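Local atomic coordinates of uncharacterized protein (PDB entry 3OV5), a protein that probably serves as the VirB7 component of a bacterial type IV secretion system at the outer membrane, its globular part resembling the N0 domain of outer-membrane transport proteins. Residues L19-W22 and A23-N27. Numbering follows the deposited sequence. Where two conformers were deposited one is given.
Sequences LERW and AADSN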
ATOM      1  N   LEU A  19      -0.393   0.166   5.424  1.00  5.04           N
ATOM      2  CA  LEU A  19       0.362   1.262   4.823  1.00  5.46           C
ATOM      3  C   LEU A  19       0.849   2.271   5.870  1.00  4.95           C
ATOM      4  O   LEU A  19       1.892   2.872   5.687  1.00  5.55           O
ATOM      5  CB  LEU A  19      -0.466   1.926   3.733  1.00  5.50           C
ATOM      6  CG  LEU A  19      -0.552   1.094   2.453  1.00  5.84           C
ATOM      7  CD1 LEU A  19      -1.576   1.716   1.518  1.00  6.76           C
ATOM      8  CD2 LEU A  19       0.803   1.001   1.789  1.00  8.10           C
ATOM      9  N   GLU A  20       0.092   2.501   6.946  1.00  5.17           N
ATOM     10  CA  GLU A  20       0.586   3.351   8.015  1.00  5.68           C
ATOM     11  C   GLU A  20       1.910   2.779   8.551  1.00  5.65           C
ATOM     12  O   GLU A  20       2.854   3.528   8.822  1.00  5.58           O
ATOM     13  CB  GLU A  20      -0.428   3.449   9.163  1.00  6.47           C
ATOM     14  CG  GLU A  20      -1.600   4.316   8.850  1.00  9.09           C
ATOM     15  CD  GLU A  20      -2.712   4.214   9.874  1.00 11.84           C
ATOM     16  OE1 GLU A  20      -3.706   4.971   9.696  1.00 16.07           O
ATOM     17  OE2 GLU A  20      -2.633   3.411  10.824  1.00 17.63           O
ATOM     18  N   ARG A  21       1.963   1.445   8.701  1.00  5.43           N
ATOM     19  CA  ARG A  21       3.192   0.810   9.167  1.00  5.78           C
ATOM     20  C   ARG A  21       4.297   0.935   8.123  1.00  5.21           C
ATOM     21  O   ARG A  21       5.445   1.293   8.471  1.00  5.73           O
ATOM     22  CB  ARG A  21       2.938  -0.630   9.597  1.00  5.42           C
ATOM     23  CG  ARG A  21       4.189  -1.267  10.167  1.00  5.74           C
ATOM     24  CD  ARG A  21       3.952  -2.703  10.683  1.00  6.32           C
ATOM     25  NE  ARG A  21       3.531  -3.575   9.591  1.00  6.42           N
ATOM     26  CZ  ARG A  21       4.352  -4.024   8.646  1.00  6.48           C
ATOM     27  NH1 ARG A  21       5.665  -3.851   8.723  1.00  7.67           N
ATOM     28  NH2 ARG A  21       3.849  -4.680   7.607  1.00  7.86           N
ATOM     29  N   TRP A  22       4.012   0.605   6.851  1.00  5.24           N
ATOM     30  CA  TRP A  22       5.058   0.759   5.835  1.00  5.83           C
ATOM     31  C   TRP A  22       5.598   2.187   5.825  1.00  5.63           C
ATOM     32  O   TRP A  22       6.792   2.415   5.675  1.00  6.37           O
ATOM     33  CB  TRP A  22       4.528   0.432   4.450  1.00  5.62           C
ATOM     34  CG  TRP A  22       4.221  -1.026   4.200  1.00  5.35           C
ATOM     35  CD1 TRP A  22       4.207  -2.078   5.098  1.00  5.91           C
ATOM     36  CD2 TRP A  22       3.864  -1.588   2.925  1.00  5.29           C
ATOM     37  NE1 TRP A  22       3.863  -3.257   4.447  1.00  5.96           N
ATOM     38  CE2 TRP A  22       3.646  -2.980   3.117  1.00  5.73           C
ATOM     39  CE3 TRP A  22       3.725  -1.044   1.642  1.00  6.44           C
ATOM     40  CZ2 TRP A  22       3.300  -3.825   2.059  1.00  6.45           C
ATOM     41  CZ3 TRP A  22       3.378  -1.889   0.598  1.00  6.75           C
ATOM     42  CH2 TRP A  22       3.159  -3.249   0.818  1.00  7.03           C
ATOM     43  N   ALA A  23       4.701   3.167   5.959  1.00  5.69           N
ATOM     44  CA  ALA A  23       5.096   4.582   5.934  1.00  6.60           C
ATOM     45  C   ALA A  23       5.982   4.902   7.153  1.00  6.46           C
ATOM     46  O   ALA A  23       7.070   5.484   7.035  1.00  7.45           O
ATOM     47  CB  ALA A  23       3.884   5.489   5.908  1.00  7.53           C
ATOM     48  N   ALA A  24       5.539   4.490   8.340  1.00  6.60           N
ATOM     49  CA  ALA A  24       6.307   4.694   9.580  1.00  8.23           C
ATOM     50  C   ALA A  24       7.678   4.032   9.477  1.00  7.53           C
ATOM     51  O   ALA A  24       8.687   4.571   9.955  1.00  9.58           O
ATOM     52  CB  ALA A  24       5.543   4.145  10.752  1.00  8.37           C
ATOM     53  N   ASP A  25       7.713   2.864   8.864  1.00  7.28           N
ATOM     54  CA  ASP A  25       8.944   2.105   8.719  1.00  7.93           C
ATOM     55  C   ASP A  25       9.923   2.746   7.737  1.00  8.22           C
ATOM     56  O   ASP A  25      11.090   2.310   7.657  1.00 10.36           O
ATOM     57  CB  ASP A  25       8.628   0.703   8.189  1.00  8.30           C
ATOM     58  CG  ASP A  25       7.875  -0.184   9.189  1.00  9.04           C
ATOM     59  OD1 ASP A  25       7.787   0.184  10.379  1.00 11.71           O
ATOM     60  OD2 ASP A  25       7.354  -1.228   8.728  1.00 10.74           O
ATOM     61  N   SER A  26       9.438   3.712   6.958  1.00  7.40           N
ATOM     62  CA  SER A  26      10.189   4.300   5.845  0.70  7.75           C
ATOM     63  C   SER A  26      10.409   5.796   5.999  1.00  8.15           C
ATOM     64  O   SER A  26      10.900   6.434   5.078  1.00  9.46           O
ATOM     65  CB  SER A  26       9.419   4.062   4.542  0.70  7.28           C
ATOM     66  OG  SER A  26       9.176   2.675   4.389  0.70  6.78           O
ATOM     67  N   ASN A  27       9.991   6.387   7.117  1.00  8.46           N
ATOM     68  CA  ASN A  27      10.036   7.864   7.275  1.00  8.39           C
ATOM     69  C   ASN A  27       9.278   8.543   6.133  1.00  8.71           C
ATOM     70  O   ASN A  27       9.704   9.577   5.577  1.00  9.74           O
ATOM     71  CB  ASN A  27      11.468   8.420   7.347  1.00  9.42           C
ATOM     72  CG  ASN A  27      12.126   8.193   8.691  1.00 12.45           C
ATOM     73  OD1 ASN A  27      11.530   7.724   9.640  1.00 13.24           O
ATOM     74  ND2 ASN A  27      13.365   8.643   8.807  1.00 15.77           N
TER
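Two groups grip Asp-25 OD2: Arg-21 NH1, in a salt bridge of 3.1 Å, and the hydroxyl of Tyr-4, which hydrogen-bonds the same oxygen. This is the C-terminal turn of helix 15-24, closed by a Schellman motif in which Asn-27 takes positive phi, in a domain with an N0-type fold. Arg-21 leaves the helix with CG anti to its own N (chi1 -176°) and then bends at chi3, which swings the guanidinium over to the carboxylate one helical turn on; the two planes stand 53° apart. NH2 of the same guanidinium pairs with Asp-12 and lies in plane at the edge of the Trp-22 indole, a ring that reaches into the core against Leu-59 and Leu-77 and donates from NE1 to Gln-7 O. The backbone keeps its helical bonds, Ala-23 N to Leu-19 O, Ala-24 N to Glu-20 O, and Asp-25 N to Arg-21 O at 2.8 Å. Trp-22 O also receives a side-chain bond: in one of the two conformers of Ser-26, OG donates to it at 2.7 Å, tilted 21° from the carbonyl plane, and is also hydrogen-bonded to Tyr-6 OH.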